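Long-range contact in peptidoglycan N-acetylglucosamine deacetylase (Agathobacter rectalis, PDB 5JMU), which probably removes acetyl groups from N-acetylglucosamine units of peptidoglycan, as a zinc-binding NodB-type deacetylase domain, here cut from a longer membrane-anchored protein: residues A[161-167]-A[191-195]. Residues are numbered along the deposited sequence; the frame is centred on the assembly and turned at random.
Sequences PISTEQV and FSVNA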
ATOM      1  N   PRO A 161     -17.215   6.819   7.912  1.00 39.40           N
ATOM      2  CA  PRO A 161     -17.035   6.504   6.488  1.00 31.55           C
ATOM      3  C   PRO A 161     -17.682   7.542   5.583  1.00 27.50           C
ATOM      4  O   PRO A 161     -18.669   8.151   5.970  1.00 32.45           O
ATOM      5  CB  PRO A 161     -17.745   5.156   6.323  1.00 33.41           C
ATOM      6  CG  PRO A 161     -17.865   4.618   7.736  1.00 36.86           C
ATOM      7  CD  PRO A 161     -18.061   5.819   8.584  1.00 36.77           C
ATOM      8  N   ILE A 162     -17.121   7.727   4.387  1.00 23.15           N
ATOM      9  CA  ILE A 162     -17.751   8.580   3.385  1.00 21.12           C
ATOM     10  C   ILE A 162     -18.432   7.652   2.391  1.00 19.25           C
ATOM     11  O   ILE A 162     -18.329   6.418   2.502  1.00 20.30           O
ATOM     12  CB  ILE A 162     -16.721   9.505   2.697  1.00 21.86           C
ATOM     13  CG1 ILE A 162     -15.581   8.681   2.087  1.00 21.98           C
ATOM     14  CG2 ILE A 162     -16.170  10.479   3.721  1.00 20.50           C
ATOM     15  CD1 ILE A 162     -14.577   9.503   1.274  1.00 17.67           C
ATOM     16  N   SER A 163     -19.133   8.213   1.422  1.00 19.68           N
ATOM     17  CA  SER A 163     -19.828   7.371   0.477  1.00 20.43           C
ATOM     18  C   SER A 163     -18.891   6.857  -0.613  1.00 19.01           C
ATOM     19  O   SER A 163     -17.781   7.379  -0.836  1.00 17.53           O
ATOM     20  CB  SER A 163     -20.969   8.136  -0.165  1.00 21.85           C
ATOM     21  OG  SER A 163     -20.454   9.096  -1.067  1.00 20.44           O
ATOM     22  N   THR A 164     -19.354   5.802  -1.273  1.00 17.76           N
ATOM     23  CA  THR A 164     -18.626   5.296  -2.411  1.00 15.65           C
ATOM     24  C   THR A 164     -18.403   6.393  -3.437  1.00 15.36           C
ATOM     25  O   THR A 164     -17.278   6.537  -3.975  1.00 15.33           O
ATOM     26  CB  THR A 164     -19.366   4.118  -3.041  1.00 17.24           C
ATOM     27  OG1 THR A 164     -19.296   3.011  -2.142  1.00 18.20           O
ATOM     28  CG2 THR A 164     -18.687   3.687  -4.378  1.00 18.25           C
ATOM     29  N   GLU A 165     -19.453   7.169  -3.718  1.00 17.17           N
ATOM     30  CA  GLU A 165     -19.325   8.247  -4.685  1.00 16.78           C
ATOM     31  C   GLU A 165     -18.298   9.276  -4.245  1.00 16.98           C
ATOM     32  O   GLU A 165     -17.565   9.824  -5.088  1.00 17.51           O
ATOM     33  CB  GLU A 165     -20.681   8.911  -4.920  1.00 19.72           C
ATOM     34  CG  GLU A 165     -20.665   9.936  -6.056  1.00 26.88           C
ATOM     35  CD  GLU A 165     -20.006   9.401  -7.356  1.00 50.57           C
ATOM     36  OE1 GLU A 165     -20.418   8.319  -7.864  1.00 43.74           O
ATOM     37  OE2 GLU A 165     -19.060  10.067  -7.859  1.00 50.23           O
ATOM     38  N   GLN A 166     -18.205   9.549  -2.939  1.00 16.50           N
ATOM     39  CA  GLN A 166     -17.214  10.505  -2.484  0.62 16.88           C
ATOM     40  C   GLN A 166     -15.785   9.958  -2.666  1.00 16.76           C
ATOM     41  O   GLN A 166     -14.856  10.729  -3.002  1.00 15.84           O
ATOM     42  CB  GLN A 166     -17.504  10.876  -1.031  0.62 16.45           C
ATOM     43  CG  GLN A 166     -18.798  11.685  -0.837  0.62 23.94           C
ATOM     44  CD  GLN A 166     -19.131  11.978   0.639  0.62 27.63           C
ATOM     45  OE1 GLN A 166     -19.436  11.072   1.419  0.62 24.64           O
ATOM     46  NE2 GLN A 166     -19.061  13.253   1.019  0.62 34.06           N
ATOM     47  N   VAL A 167     -15.596   8.642  -2.477  1.00 13.79           N
ATOM     48  CA  VAL A 167     -14.281   8.040  -2.701  1.00 12.86           C
ATOM     49  C   VAL A 167     -13.918   8.198  -4.174  1.00 14.28           C
ATOM     50  O   VAL A 167     -12.792   8.569  -4.521  1.00 12.38           O
ATOM     51  CB  VAL A 167     -14.231   6.533  -2.283  1.00 12.73           C
ATOM     52  CG1 VAL A 167     -12.903   5.881  -2.717  1.00 13.06           C
ATOM     53  CG2 VAL A 167     -14.434   6.346  -0.774  1.00 13.71           C
ATOM     54  N   PHE A 191     -17.178   0.150   1.120  1.00 15.96           N
ATOM     55  CA  PHE A 191     -17.590   1.315   0.323  1.00 19.95           C
ATOM     56  C   PHE A 191     -16.453   1.806  -0.579  1.00 16.53           C
ATOM     57  O   PHE A 191     -16.680   2.398  -1.645  1.00 18.75           O
ATOM     58  CB  PHE A 191     -18.089   2.467   1.227  1.00 17.97           C
ATOM     59  CG  PHE A 191     -16.991   3.124   2.048  1.00 19.03           C
ATOM     60  CD1 PHE A 191     -16.656   2.637   3.298  1.00 15.32           C
ATOM     61  CD2 PHE A 191     -16.304   4.238   1.563  1.00 18.51           C
ATOM     62  CE1 PHE A 191     -15.672   3.257   4.076  1.00 15.27           C
ATOM     63  CE2 PHE A 191     -15.301   4.849   2.312  1.00 15.76           C
ATOM     64  CZ  PHE A 191     -14.947   4.346   3.566  1.00 14.79           C
ATOM     65  N   SER A 192     -15.220   1.543  -0.165  1.00 13.48           N
ATOM     66  CA  SER A 192     -14.077   2.039  -0.900  1.00 12.33           C
ATOM     67  C   SER A 192     -13.754   1.040  -2.019  1.00 13.74           C
ATOM     68  O   SER A 192     -13.421   1.421  -3.152  1.00 13.47           O
ATOM     69  CB  SER A 192     -12.868   2.243   0.055  1.00 11.98           C
ATOM     70  OG  SER A 192     -11.755   2.812  -0.666  1.00 14.65           O
ATOM     71  N   VAL A 193     -13.808  -0.254  -1.701  1.00 16.54           N
ATOM     72  CA  VAL A 193     -13.652  -1.266  -2.742  1.00 16.19           C
ATOM     73  C   VAL A 193     -14.648  -1.019  -3.869  1.00 16.72           C
ATOM     74  O   VAL A 193     -14.323  -1.157  -5.062  1.00 15.31           O
ATOM     75  CB  VAL A 193     -13.836  -2.697  -2.164  1.00 15.12           C
ATOM     76  CG1 VAL A 193     -14.030  -3.747  -3.277  1.00 17.74           C
ATOM     77  CG2 VAL A 193     -12.623  -3.036  -1.248  1.00 14.40           C
ATOM     78  N   ASN A 194     -15.854  -0.627  -3.490  1.00 14.80           N
ATOM     79  CA  ASN A 194     -16.923  -0.490  -4.483  1.00 15.16           C
ATOM     80  C   ASN A 194     -16.718   0.732  -5.394  1.00 16.22           C
ATOM     81  O   ASN A 194     -17.428   0.899  -6.391  1.00 18.41           O
ATOM     82  CB  ASN A 194     -18.294  -0.401  -3.793  1.00 16.23           C
ATOM     83  CG  ASN A 194     -18.771  -1.742  -3.270  1.00 19.20           C
ATOM     84  OD1 ASN A 194     -18.204  -2.789  -3.609  1.00 24.45           O
ATOM     85  ND2 ASN A 194     -19.842  -1.717  -2.471  1.00 20.34           N
ATOM     86  N   ALA A 195     -15.752   1.576  -5.040  1.00 14.90           N
ATOM     87  CA  ALA A 195     -15.410   2.738  -5.848  1.00 17.43           C
ATOM     88  C   ALA A 195     -14.430   2.410  -6.978  1.00 14.49           C
ATOM     89  O   ALA A 195     -14.253   3.180  -7.908  1.00 13.71           O
ATOM     90  CB  ALA A 195     -14.797   3.821  -4.950  1.00 13.67           C
TER
HETATM   91  O   HOH W   1     -21.068   1.031  -2.117  1.00 28.83           O
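The capped N-terminus of helix 164-175 meets the short helix 190-193 of the NodB-type deacetylase domain here, F191 and T164 carrying most of the contact. With chi1 at 69°, F191 CG sits between its own backbone N and carbonyl carbon, and the ring reaches toward the loop and first helical turn of 161-167. I162 O lies over one face, offset toward the rim, 3.1 Å from F191 CD2; S192 CB is over the opposite face. V167 CG2 meets the ring edge, 3.5 Å from F191 CE2, while P161 CB approaches F191 CE1 obliquely at 3.6 Å. T164 OG1 donates to F191 O over 2.7 Å, in the carbonyl plane and on a lone pair. A water donates to the same hydroxyl and accepts from N194 ND2, bridging the two segments. Deeper in, V167 CG1 packs on A195 CB at 3.6 Å, next to S192, whose hydroxyl bonds D156 and Q185. S163 and Q166 form a capping box: Q166 N gives to S163 OG, and S163 N to Q166 OE1 at 2.9 Å. With an alanine at F191, P161, I162 and V167 would probably lose their shared ring partner, leaving the loop before the helix less firmly held. The hydroxyl bond thus ties helix to helix through backbone oxygen, while the ring packs against the incoming loop through aliphatic carbons and one carbonyl oxygen over its face.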